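Local atomic coordinates of deferrochelatase (Vibrio cholerae, PDB entry 5DE0), a protein that binds heme b and, as a member of the dye-decolorizing peroxidase family, probably uses peroxide to oxidise its substrates. Residues B[6-11]-B[58-63]; B[22-27]-B[96-101]; B[90-95]-B[281-286]. One frame throughout, in Å; residues are numbered along the deposited sequence.

In the fold
From the N terminus, the first ordered residues, 6-11, turn back onto strand 57-62, and contact 1 closes a loop that contains strand 18-26 and two helices. Contact 2 opens on that strand, inside this loop, and closes at 96-101 beyond it, so the two cross; they share a sheet in which strands 57-62 and 98-104 are neighbours. Contact 3 starts at 90-95, just ahead of the second half of contact 2, and crosses it in turn by reaching to 281-286. This longest closure ties the N-terminal half to an outer strand of the C-terminal sheet. A salt bridge from Lys-25 to Asp-95 joins contacts 2 and 3.

Contact 1: B[6-11]-B[58-63]; sequences KSQTAI and VSVAFS
Two side chains of the N-terminal loop supply most of the hydrogen bonds. The Gln-8 carboxamide lies along Val-60 and meets both backbone groups of that residue: OE1 accepts a hydrogen bond from Val-60 N at 2.8 Å, nearly straight (174°), while NE2 donates to Val-60 O at 2.9 Å. The two halves differ in approach. Val-60 N comes from above the plane of the amide carbonyl, whereas NE2 sits in the plane of the Val-60 carbonyl, on a lone pair. CG stands beside the backbone N, anti to the carbonyl carbon (chi1 -61°), and the extended chain beyond it carries the amide out to the strand. NE2 also donates to Pro-292 O, so two acceptors fix the rotation of the amide. The next residue, Thr-9, reaches Val-58, two residues earlier on the strand: its OG1, held between the backbone N and the carbonyl carbon, accepts from Val-58 N at 3.1 Å.

Val-58 and Val-60 turn their backbone groups to the outer edge of strand 57-62, an end strand of the N-terminal sheet, while Ser-59 and Ala-61 pair with strand 98-104 on the inner edge. The loop thus bonds to this edge with side-chain groups where a further strand would use its backbone. From the loop's own backbone comes just a weak bond, Ala-10 N to Val-58 O at 3.4 Å.

The van der Waals contacts come from the turn closed by Ile-11 N on Gln-8 O. The Ala-10 methyl rests against the Val-58 peptide and meets Ser-59 CB at 3.7 Å; Ile-11 CG1 lies alongside Ser-59 OG at 3.8 Å.

Contact 2: B[22-27]-B[96-101]; sequences TLLKVR and VDVLIH
Leu-24 forks over its neighbours on the opposing strand: CG takes the crowded position between backbone N and carbonyl carbon (chi1 60°), which lays CD1 against Val-98 CB at 3.7 Å and lets CD2 cross obliquely to Ile-100 CD1 at 3.8 Å. Leu-37 of helix 30-38 closes over Val-98 and Ile-100 on this face. On the other face Leu-23 CD2 crosses Leu-99 CD1 at 3.6 Å, while Val-96 CG2 fits against Leu-23 CB; strands 172-181 and 281-291 of the second sheet pack onto this side. These are the two inner strands of the N-terminal ferredoxin-like sheet, antiparallel, in strand order 2-3-1-4. Their regular pairing ends in a classic beta bulge: Asp-97 N and Val-98 N both donate to Leu-24 O, at 3.0 and 3.1 Å.

The bulge turns Asp-97 toward the partner strand, where OD2 receives Val-26 N at 3.0 Å on its anti lone pair. Lys-25, bent at chi2 (80°), drapes CD and CE over the same carboxylate and brings NZ down from above its plane to OD1 at 2.9 Å; the closer partner of NZ is Asp-95, in a second salt bridge, and the two carboxylates would be expected to favour the protonated amine.

Contact 3: B[90-95]-B[281-286]; sequences HAPSTD and TKAVTG
Gly-286 O is gripped by two donors of unequal strength: Thr-94 N at 2.8 Å, nearly straight (167°) and in the carbonyl plane, and one water that reaches it weakly. Thr-94 then takes the other end of the same residue, since its OG1 accepts from Gly-286 N at 3.0 Å. With OG1 beside its own backbone N (chi1 -47°), the hydroxyl holds Gly-286 N and the amide holds Gly-286 O. The same OG1 lies close over Thr-285, 3.3 Å from CB; the Thr-285 hydroxyl itself turns to Arg-178 N. Gly-286 presents no side chain, and Pro-92 O comes down on its CA at 3.5 Å in a CA-H...O contact.

Earlier in both segments, the Pro-92 ring lies against the Ala-283 backbone, with CD 3.3 Å from Ala-283 O. Two waters fill in where the chains do not bond directly. One donates to His-90 O and accepts from Ala-283 N at 2.8 Å; another donates to both Pro-92 O and Thr-285 O. The contact joins the loop after strand 89-91, in the N-terminal half, to strand 281-291 at the edge of the C-terminal sheet, with the Ala-283 side chain about 7 Å from the heme. Every direct hydrogen bond here is between neutral groups and has a backbone atom at one end or both, so the attachment should respond little to changes in ionisation.

Contact 1: B[6-11]-B[58-63]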
ATOM      1  N   LYS B   6      11.827  29.309   7.007  1.00 32.14           N
ATOM      2  CA  LYS B   6      10.869  28.235   7.248  1.00 31.42           C
ATOM      3  C   LYS B   6      10.982  27.113   6.225  1.00 29.67           C
ATOM      4  O   LYS B   6      10.756  27.316   5.033  1.00 28.90           O
ATOM      5  CB  LYS B   6       9.440  28.778   7.245  1.00 35.17           C
ATOM      6  CG  LYS B   6       9.004  29.412   8.549  1.00 41.01           C
ATOM      7  CD  LYS B   6       7.525  29.749   8.509  1.00 46.40           C
ATOM      8  CE  LYS B   6       7.036  30.217   9.867  1.00 57.10           C
ATOM      9  NZ  LYS B   6       7.270  29.188  10.917  1.00 64.23           N
ATOM     10  N   SER B   7      11.326  25.923   6.704  1.00 27.99           N
ATOM     11  CA  SER B   7      11.379  24.735   5.863  1.00 26.85           C
ATOM     12  C   SER B   7       9.977  24.203   5.582  1.00 26.15           C
ATOM     13  O   SER B   7       9.013  24.572   6.259  1.00 27.07           O
ATOM     14  CB  SER B   7      12.223  23.650   6.530  1.00 26.08           C
ATOM     15  OG  SER B   7      11.722  23.343   7.821  1.00 25.56           O
ATOM     16  N   GLN B   8       9.863  23.331   4.585  1.00 25.39           N
ATOM     17  CA  GLN B   8       8.589  22.684   4.295  1.00 25.98           C
ATOM     18  C   GLN B   8       8.277  21.666   5.392  1.00 23.04           C
ATOM     19  O   GLN B   8       9.180  21.029   5.936  1.00 21.94           O
ATOM     20  CB  GLN B   8       8.611  22.034   2.908  1.00 22.84           C
ATOM     21  CG  GLN B   8       8.840  23.044   1.782  1.00 23.29           C
ATOM     22  CD  GLN B   8       8.704  22.446   0.391  1.00 21.84           C
ATOM     23  OE1 GLN B   8       7.640  21.957   0.015  1.00 20.64           O
ATOM     24  NE2 GLN B   8       9.783  22.496  -0.383  1.00 21.95           N
ATOM     25  N   THR B   9       6.992  21.526   5.707  1.00 22.50           N
ATOM     26  CA  THR B   9       6.544  20.855   6.927  1.00 21.97           C
ATOM     27  C   THR B   9       6.952  19.389   7.092  1.00 21.36           C
ATOM     28  O   THR B   9       6.870  18.849   8.192  1.00 20.45           O
ATOM     29  CB  THR B   9       5.011  20.915   7.036  1.00 21.76           C
ATOM     30  OG1 THR B   9       4.424  20.261   5.904  1.00 20.25           O
ATOM     31  CG2 THR B   9       4.535  22.359   7.092  1.00 24.68           C
ATOM     32  N   ALA B  10       7.386  18.744   6.015  1.00 21.06           N
ATOM     33  CA  ALA B  10       7.676  17.313   6.074  1.00 21.05           C
ATOM     34  C   ALA B  10       9.070  17.002   6.621  1.00 20.78           C
ATOM     35  O   ALA B  10       9.303  15.915   7.144  1.00 20.07           O
ATOM     36  CB  ALA B  10       7.509  16.688   4.693  1.00 19.39           C
ATOM     37  N   ILE B  11       9.981  17.962   6.514  1.00 21.11           N
ATOM     38  CA  ILE B  11      11.399  17.713   6.764  1.00 21.63           C
ATOM     39  C   ILE B  11      11.768  17.568   8.243  1.00 22.59           C
ATOM     40  O   ILE B  11      12.276  16.527   8.664  1.00 22.93           O
ATOM     41  CB  ILE B  11      12.258  18.837   6.156  1.00 21.94           C
ATOM     42  CG1 ILE B  11      11.929  19.005   4.671  1.00 20.98           C
ATOM     43  CG2 ILE B  11      13.736  18.544   6.347  1.00 22.14           C
ATOM     44  CD1 ILE B  11      12.716  20.098   3.988  1.00 23.87           C
ATOM     45  N   VAL B  58       4.038  17.917   3.985  1.00 18.35           N
ATOM     46  CA  VAL B  58       4.441  17.835   2.587  1.00 18.56           C
ATOM     47  C   VAL B  58       5.760  18.567   2.338  1.00 18.20           C
ATOM     48  O   VAL B  58       6.066  19.565   2.993  1.00 18.83           O
ATOM     49  CB  VAL B  58       3.340  18.408   1.653  1.00 19.30           C
ATOM     50  CG1 VAL B  58       3.169  19.905   1.870  1.00 19.85           C
ATOM     51  CG2 VAL B  58       3.645  18.100   0.191  1.00 18.17           C
ATOM     52  N   SER B  59       6.553  18.045   1.407  1.00 18.85           N
ATOM     53  CA  SER B  59       7.757  18.724   0.948  1.00 19.70           C
ATOM     54  C   SER B  59       7.960  18.482  -0.543  1.00 18.96           C
ATOM     55  O   SER B  59       8.097  17.339  -0.981  1.00 19.54           O
ATOM     56  CB  SER B  59       8.982  18.254   1.730  1.00 19.08           C
ATOM     57  OG  SER B  59      10.149  18.908   1.267  1.00 19.75           O
ATOM     58  N   VAL B  60       7.970  19.562  -1.318  1.00 20.80           N
ATOM     59  CA  VAL B  60       8.143  19.477  -2.762  1.00 20.40           C
ATOM     60  C   VAL B  60       9.571  19.840  -3.151  1.00 20.38           C
ATOM     61  O   VAL B  60      10.078  20.896  -2.768  1.00 20.32           O
ATOM     62  CB  VAL B  60       7.161  20.402  -3.505  1.00 20.04           C
ATOM     63  CG1 VAL B  60       7.336  20.256  -5.006  1.00 19.45           C
ATOM     64  CG2 VAL B  60       5.728  20.090  -3.095  1.00 19.87           C
ATOM     65  N   ALA B  61      10.213  18.965  -3.919  1.00 19.63           N
ATOM     66  CA  ALA B  61      11.610  19.166  -4.294  1.00 21.47           C
ATOM     67  C   ALA B  61      11.826  18.975  -5.793  1.00 21.74           C
ATOM     68  O   ALA B  61      11.102  18.221  -6.447  1.00 19.68           O
ATOM     69  CB  ALA B  61      12.502  18.226  -3.510  1.00 20.22           C
ATOM     70  N   PHE B  62      12.833  19.657  -6.329  1.00 21.59           N
ATOM     71  CA  PHE B  62      13.099  19.622  -7.763  1.00 23.12           C
ATOM     72  C   PHE B  62      14.525  19.165  -8.055  1.00 21.54           C
ATOM     73  O   PHE B  62      15.450  19.488  -7.303  1.00 22.73           O
ATOM     74  CB  PHE B  62      12.862  20.999  -8.381  1.00 24.44           C
ATOM     75  CG  PHE B  62      11.508  21.572  -8.087  1.00 24.40           C
ATOM     76  CD1 PHE B  62      11.318  22.423  -7.010  1.00 24.45           C
ATOM     77  CD2 PHE B  62      10.419  21.260  -8.889  1.00 23.82           C
ATOM     78  CE1 PHE B  62      10.063  22.954  -6.739  1.00 24.33           C
ATOM     79  CE2 PHE B  62       9.166  21.789  -8.620  1.00 25.21           C
ATOM     80  CZ  PHE B  62       8.991  22.635  -7.546  1.00 24.97           C
ATOM     81  N   SER B  63      14.699  18.423  -9.147  1.00 23.01           N
ATOM     82  CA  SER B  63      16.016  17.929  -9.535  1.00 24.54           C
ATOM     83  C   SER B  63      16.862  19.016 -10.191  1.00 27.29           C
ATOM     84  O   SER B  63      16.364  20.096 -10.499  1.00 27.52           O
ATOM     85  CB  SER B  63      15.881  16.741 -10.481  1.00 24.85           C
ATOM     86  OG  SER B  63      15.344  17.134 -11.730  1.00 24.89           O
TER

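Contact 2: B[22-27]-B[96-101]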
ATOM      1  N   THR B  22       6.726  10.262  -4.055  1.00 17.94           N
ATOM      2  CA  THR B  22       6.376  10.243  -5.467  1.00 19.86           C
ATOM      3  C   THR B  22       7.438  10.913  -6.337  1.00 20.33           C
ATOM      4  O   THR B  22       7.802  12.070  -6.117  1.00 17.42           O
ATOM      5  CB  THR B  22       5.019  10.933  -5.706  1.00 18.31           C
ATOM      6  OG1 THR B  22       4.004  10.261  -4.951  1.00 19.07           O
ATOM      7  CG2 THR B  22       4.649  10.893  -7.180  1.00 20.23           C
ATOM      8  N   LEU B  23       7.937  10.168  -7.319  1.00 20.39           N
ATOM      9  CA  LEU B  23       8.852  10.710  -8.315  1.00 20.92           C
ATOM     10  C   LEU B  23       8.113  10.855  -9.640  1.00 22.59           C
ATOM     11  O   LEU B  23       7.521   9.896 -10.132  1.00 22.98           O
ATOM     12  CB  LEU B  23      10.079   9.809  -8.480  1.00 22.17           C
ATOM     13  CG  LEU B  23      10.921   9.531  -7.231  1.00 21.56           C
ATOM     14  CD1 LEU B  23      12.162   8.724  -7.589  1.00 21.99           C
ATOM     15  CD2 LEU B  23      11.308  10.824  -6.543  1.00 25.64           C
ATOM     16  N   LEU B  24       8.142  12.052 -10.219  1.00 23.19           N
ATOM     17  CA  LEU B  24       7.425  12.284 -11.469  1.00 25.04           C
ATOM     18  C   LEU B  24       8.243  13.093 -12.472  1.00 25.10           C
ATOM     19  O   LEU B  24       9.189  13.794 -12.110  1.00 24.96           O
ATOM     20  CB  LEU B  24       6.085  12.980 -11.193  1.00 23.92           C
ATOM     21  CG  LEU B  24       6.078  14.352 -10.510  1.00 23.21           C
ATOM     22  CD1 LEU B  24       6.045  15.475 -11.534  1.00 24.48           C
ATOM     23  CD2 LEU B  24       4.904  14.469  -9.547  1.00 21.32           C
ATOM     24  N   LYS B  25       7.868  12.977 -13.740  1.00 25.84           N
ATOM     25  CA  LYS B  25       8.521  13.706 -14.818  1.00 27.05           C
ATOM     26  C   LYS B  25       7.523  14.669 -15.448  1.00 28.02           C
ATOM     27  O   LYS B  25       6.359  14.321 -15.640  1.00 28.20           O
ATOM     28  CB  LYS B  25       9.071  12.736 -15.866  1.00 29.04           C
ATOM     29  CG  LYS B  25       9.949  13.375 -16.928  1.00 31.00           C
ATOM     30  CD  LYS B  25      11.361  13.617 -16.415  1.00 31.78           C
ATOM     31  CE  LYS B  25      12.224  14.277 -17.482  1.00 29.00           C
ATOM     32  NZ  LYS B  25      13.596  14.579 -16.990  1.00 30.33           N
ATOM     33  N   VAL B  26       7.974  15.880 -15.759  1.00 28.19           N
ATOM     34  CA  VAL B  26       7.098  16.887 -16.346  1.00 28.88           C
ATOM     35  C   VAL B  26       7.212  16.885 -17.868  1.00 30.01           C
ATOM     36  O   VAL B  26       8.250  17.246 -18.424  1.00 32.12           O
ATOM     37  CB  VAL B  26       7.419  18.291 -15.808  1.00 28.66           C
ATOM     38  CG1 VAL B  26       6.410  19.300 -16.330  1.00 29.09           C
ATOM     39  CG2 VAL B  26       7.429  18.280 -14.285  1.00 27.39           C
ATOM     40  N   ARG B  27       6.139  16.475 -18.536  1.00 30.15           N
ATOM     41  CA  ARG B  27       6.162  16.306 -19.986  1.00 31.43           C
ATOM     42  C   ARG B  27       5.683  17.542 -20.751  1.00 30.66           C
ATOM     43  O   ARG B  27       6.256  17.904 -21.779  1.00 30.04           O
ATOM     44  CB  ARG B  27       5.318  15.092 -20.385  1.00 33.04           C
ATOM     45  CG  ARG B  27       5.951  13.762 -20.019  1.00 36.09           C
ATOM     46  CD  ARG B  27       7.389  13.696 -20.521  1.00 38.46           C
ATOM     47  NE  ARG B  27       8.045  12.446 -20.153  1.00 45.31           N
ATOM     48  CZ  ARG B  27       9.320  12.167 -20.408  1.00 47.79           C
ATOM     49  NH1 ARG B  27      10.085  13.054 -21.031  1.00 49.64           N
ATOM     50  NH2 ARG B  27       9.832  11.002 -20.035  1.00 44.37           N
ATOM     51  N   VAL B  96      14.112  11.969 -13.422  1.00 24.12           N
ATOM     52  CA  VAL B  96      12.994  12.503 -12.652  1.00 24.19           C
ATOM     53  C   VAL B  96      13.154  14.007 -12.430  1.00 24.24           C
ATOM     54  O   VAL B  96      14.263  14.495 -12.210  1.00 23.33           O
ATOM     55  CB  VAL B  96      12.864  11.772 -11.292  1.00 23.89           C
ATOM     56  CG1 VAL B  96      14.203  11.743 -10.574  1.00 22.73           C
ATOM     57  CG2 VAL B  96      11.788  12.408 -10.419  1.00 22.31           C
ATOM     58  N   ASP B  97      12.045  14.740 -12.506  1.00 24.03           N
ATOM     59  CA  ASP B  97      12.066  16.189 -12.334  1.00 23.42           C
ATOM     60  C   ASP B  97      11.630  16.634 -10.939  1.00 22.32           C
ATOM     61  O   ASP B  97      12.165  17.599 -10.395  1.00 22.86           O
ATOM     62  CB  ASP B  97      11.166  16.864 -13.371  1.00 26.01           C
ATOM     63  CG  ASP B  97      11.659  16.673 -14.791  1.00 26.68           C
ATOM     64  OD1 ASP B  97      12.884  16.519 -14.981  1.00 25.73           O
ATOM     65  OD2 ASP B  97      10.822  16.682 -15.719  1.00 26.90           O
ATOM     66  N   VAL B  98      10.643  15.946 -10.372  1.00 21.74           N
ATOM     67  CA  VAL B  98       9.999  16.410  -9.145  1.00 21.17           C
ATOM     68  C   VAL B  98       9.810  15.299  -8.114  1.00 19.53           C
ATOM     69  O   VAL B  98       9.437  14.176  -8.453  1.00 21.02           O
ATOM     70  CB  VAL B  98       8.614  17.045  -9.452  1.00 21.55           C
ATOM     71  CG1 VAL B  98       7.892  17.436  -8.169  1.00 19.83           C
ATOM     72  CG2 VAL B  98       8.767  18.250 -10.369  1.00 21.87           C
ATOM     73  N   LEU B  99      10.075  15.627  -6.855  1.00 22.28           N
ATOM     74  CA  LEU B  99       9.767  14.741  -5.740  1.00 17.84           C
ATOM     75  C   LEU B  99       8.646  15.327  -4.883  1.00 17.27           C
ATOM     76  O   LEU B  99       8.692  16.496  -4.497  1.00 17.74           O
ATOM     77  CB  LEU B  99      11.015  14.495  -4.882  1.00 19.22           C
ATOM     78  CG  LEU B  99      10.801  13.897  -3.486  1.00 17.69           C
ATOM     79  CD1 LEU B  99      10.155  12.520  -3.560  1.00 17.72           C
ATOM     80  CD2 LEU B  99      12.120  13.830  -2.720  1.00 18.52           C
ATOM     81  N   ILE B 100       7.634  14.512  -4.603  1.00 16.69           N
ATOM     82  CA  ILE B 100       6.582  14.884  -3.667  1.00 17.77           C
ATOM     83  C   ILE B 100       6.645  13.975  -2.446  1.00 19.17           C
ATOM     84  O   ILE B 100       6.368  12.779  -2.543  1.00 14.51           O
ATOM     85  CB  ILE B 100       5.182  14.788  -4.305  1.00 16.80           C
ATOM     86  CG1 ILE B 100       5.075  15.721  -5.512  1.00 17.45           C
ATOM     87  CG2 ILE B 100       4.103  15.117  -3.280  1.00 16.54           C
ATOM     88  CD1 ILE B 100       3.723  15.693  -6.192  1.00 18.18           C
ATOM     89  N   HIS B 101       7.016  14.541  -1.302  1.00 17.35           N
ATOM     90  CA  HIS B 101       7.171  13.762  -0.076  1.00 17.06           C
ATOM     91  C   HIS B 101       6.156  14.172   0.990  1.00 16.59           C
ATOM     92  O   HIS B 101       6.116  15.329   1.412  1.00 17.68           O
ATOM     93  CB  HIS B 101       8.597  13.909   0.466  1.00 18.26           C
ATOM     94  CG  HIS B 101       8.787  13.340   1.837  1.00 17.16           C
ATOM     95  ND1 HIS B 101       9.578  13.947   2.789  1.00 17.73           N
ATOM     96  CD2 HIS B 101       8.297  12.218   2.415  1.00 17.54           C
ATOM     97  CE1 HIS B 101       9.561  13.227   3.897  1.00 18.28           C
ATOM     98  NE2 HIS B 101       8.792  12.172   3.696  1.00 18.75           N
TER

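Contact 3: B[90-95]-B[281-286]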
ATOM      1  N   HIS B  90      25.065  -1.909  -7.535  1.00 36.49           N
ATOM      2  CA  HIS B  90      24.847  -0.816  -8.478  1.00 35.38           C
ATOM      3  C   HIS B  90      23.827   0.202  -7.968  1.00 32.98           C
ATOM      4  O   HIS B  90      22.796  -0.163  -7.400  1.00 31.43           O
ATOM      5  CB  HIS B  90      24.395  -1.377  -9.832  1.00 37.10           C
ATOM      6  CG  HIS B  90      24.297  -0.348 -10.916  1.00 39.29           C
ATOM      7  ND1 HIS B  90      23.141  -0.134 -11.637  1.00 34.31           N
ATOM      8  CD2 HIS B  90      25.212   0.520 -11.408  1.00 35.62           C
ATOM      9  CE1 HIS B  90      23.348   0.823 -12.524  1.00 34.36           C
ATOM     10  NE2 HIS B  90      24.597   1.237 -12.406  1.00 35.08           N
ATOM     11  N   ALA B  91      24.128   1.481  -8.179  1.00 31.99           N
ATOM     12  CA  ALA B  91      23.228   2.563  -7.799  1.00 31.23           C
ATOM     13  C   ALA B  91      22.742   3.305  -9.041  1.00 31.30           C
ATOM     14  O   ALA B  91      23.396   4.238  -9.505  1.00 32.33           O
ATOM     15  CB  ALA B  91      23.917   3.525  -6.833  1.00 29.95           C
ATOM     16  N   PRO B  92      21.588   2.884  -9.580  1.00 30.50           N
ATOM     17  CA  PRO B  92      21.002   3.447 -10.802  1.00 29.88           C
ATOM     18  C   PRO B  92      20.614   4.917 -10.653  1.00 28.49           C
ATOM     19  O   PRO B  92      20.353   5.379  -9.543  1.00 27.02           O
ATOM     20  CB  PRO B  92      19.752   2.584 -11.026  1.00 29.79           C
ATOM     21  CG  PRO B  92      19.991   1.339 -10.241  1.00 32.21           C
ATOM     22  CD  PRO B  92      20.787   1.769  -9.051  1.00 29.98           C
ATOM     23  N   SER B  93      20.581   5.637 -11.770  1.00 28.26           N
ATOM     24  CA  SER B  93      20.130   7.026 -11.778  1.00 27.21           C
ATOM     25  C   SER B  93      18.781   7.136 -12.478  1.00 26.29           C
ATOM     26  O   SER B  93      18.614   6.650 -13.597  1.00 27.24           O
ATOM     27  CB  SER B  93      21.160   7.927 -12.460  1.00 29.19           C
ATOM     28  OG  SER B  93      20.781   9.291 -12.383  1.00 32.43           O
ATOM     29  N   THR B  94      17.819   7.772 -11.818  1.00 25.32           N
ATOM     30  CA  THR B  94      16.467   7.875 -12.358  1.00 25.11           C
ATOM     31  C   THR B  94      16.225   9.222 -13.027  1.00 25.31           C
ATOM     32  O   THR B  94      16.563  10.269 -12.473  1.00 24.38           O
ATOM     33  CB  THR B  94      15.404   7.669 -11.259  1.00 24.21           C
ATOM     34  OG1 THR B  94      15.735   6.518 -10.472  1.00 23.02           O
ATOM     35  CG2 THR B  94      14.027   7.480 -11.875  1.00 24.51           C
ATOM     36  N   ASP B  95      15.640   9.191 -14.222  1.00 25.15           N
ATOM     37  CA  ASP B  95      15.239  10.415 -14.905  1.00 25.85           C
ATOM     38  C   ASP B  95      13.961  10.951 -14.265  1.00 24.94           C
ATOM     39  O   ASP B  95      12.866  10.453 -14.526  1.00 25.53           O
ATOM     40  CB  ASP B  95      15.036  10.162 -16.402  1.00 26.60           C
ATOM     41  CG  ASP B  95      14.681  11.427 -17.170  1.00 27.34           C
ATOM     42  OD1 ASP B  95      14.959  12.537 -16.669  1.00 27.11           O
ATOM     43  OD2 ASP B  95      14.127  11.308 -18.285  1.00 28.41           O
ATOM     44  N   THR B 281      20.292  -6.353  -0.553  1.00 29.79           N
ATOM     45  CA  THR B 281      19.353  -5.370  -1.077  1.00 29.26           C
ATOM     46  C   THR B 281      19.960  -4.643  -2.271  1.00 29.74           C
ATOM     47  O   THR B 281      21.181  -4.555  -2.401  1.00 29.10           O
ATOM     48  CB  THR B 281      18.934  -4.341  -0.004  1.00 27.69           C
ATOM     49  OG1 THR B 281      17.900  -3.495  -0.523  1.00 27.13           O
ATOM     50  CG2 THR B 281      20.119  -3.489   0.424  1.00 28.09           C
ATOM     51  N   LYS B 282      19.101  -4.139  -3.150  1.00 28.46           N
ATOM     52  CA  LYS B 282      19.547  -3.445  -4.352  1.00 29.02           C
ATOM     53  C   LYS B 282      18.720  -2.188  -4.607  1.00 32.81           C
ATOM     54  O   LYS B 282      17.494  -2.210  -4.504  1.00 26.77           O
ATOM     55  CB  LYS B 282      19.471  -4.372  -5.569  1.00 30.56           C
ATOM     56  CG  LYS B 282      20.368  -5.598  -5.485  1.00 35.66           C
ATOM     57  CD  LYS B 282      20.201  -6.490  -6.702  1.00 36.29           C
ATOM     58  CE  LYS B 282      21.130  -7.690  -6.636  1.00 41.59           C
ATOM     59  NZ  LYS B 282      20.980  -8.571  -7.828  1.00 48.00           N
ATOM     60  N   ALA B 283      19.399  -1.096  -4.943  1.00 29.97           N
ATOM     61  CA  ALA B 283      18.717   0.143  -5.296  1.00 26.56           C
ATOM     62  C   ALA B 283      18.130   0.036  -6.698  1.00 25.66           C
ATOM     63  O   ALA B 283      18.804  -0.407  -7.626  1.00 26.54           O
ATOM     64  CB  ALA B 283      19.672   1.325  -5.201  1.00 25.18           C
ATOM     65  N   VAL B 284      16.872   0.439  -6.849  1.00 24.33           N
ATOM     66  CA  VAL B 284      16.201   0.373  -8.143  1.00 23.76           C
ATOM     67  C   VAL B 284      15.950   1.779  -8.686  1.00 23.33           C
ATOM     68  O   VAL B 284      15.714   1.967  -9.880  1.00 22.47           O
ATOM     69  CB  VAL B 284      14.868  -0.408  -8.047  1.00 24.04           C
ATOM     70  CG1 VAL B 284      13.784   0.445  -7.405  1.00 23.07           C
ATOM     71  CG2 VAL B 284      14.429  -0.892  -9.422  1.00 25.65           C
ATOM     72  N   THR B 285      16.008   2.768  -7.798  1.00 23.59           N
ATOM     73  CA  THR B 285      15.925   4.169  -8.192  1.00 22.53           C
ATOM     74  C   THR B 285      17.016   4.964  -7.487  1.00 21.68           C
ATOM     75  O   THR B 285      17.620   4.483  -6.526  1.00 23.54           O
ATOM     76  CB  THR B 285      14.554   4.790  -7.857  1.00 21.92           C
ATOM     77  OG1 THR B 285      14.331   4.727  -6.443  1.00 21.26           O
ATOM     78  CG2 THR B 285      13.431   4.062  -8.581  1.00 22.62           C
ATOM     79  N   GLY B 286      17.267   6.177  -7.967  1.00 21.84           N
ATOM     80  CA  GLY B 286      18.256   7.050  -7.362  1.00 22.64           C
ATOM     81  C   GLY B 286      18.159   8.454  -7.923  1.00 21.45           C
ATOM     82  O   GLY B 286      18.175   8.642  -9.139  1.00 23.02           O
TER
HETATM   83  O   HOH W   1      22.196  -1.047  -5.070  1.00 28.94           O
HETATM   84  O   HOH W   2      20.182   4.177  -6.764  1.00 24.21           O
HETATM   85  O   HOH W   3      18.734  11.263 -11.321  1.00 24.74           O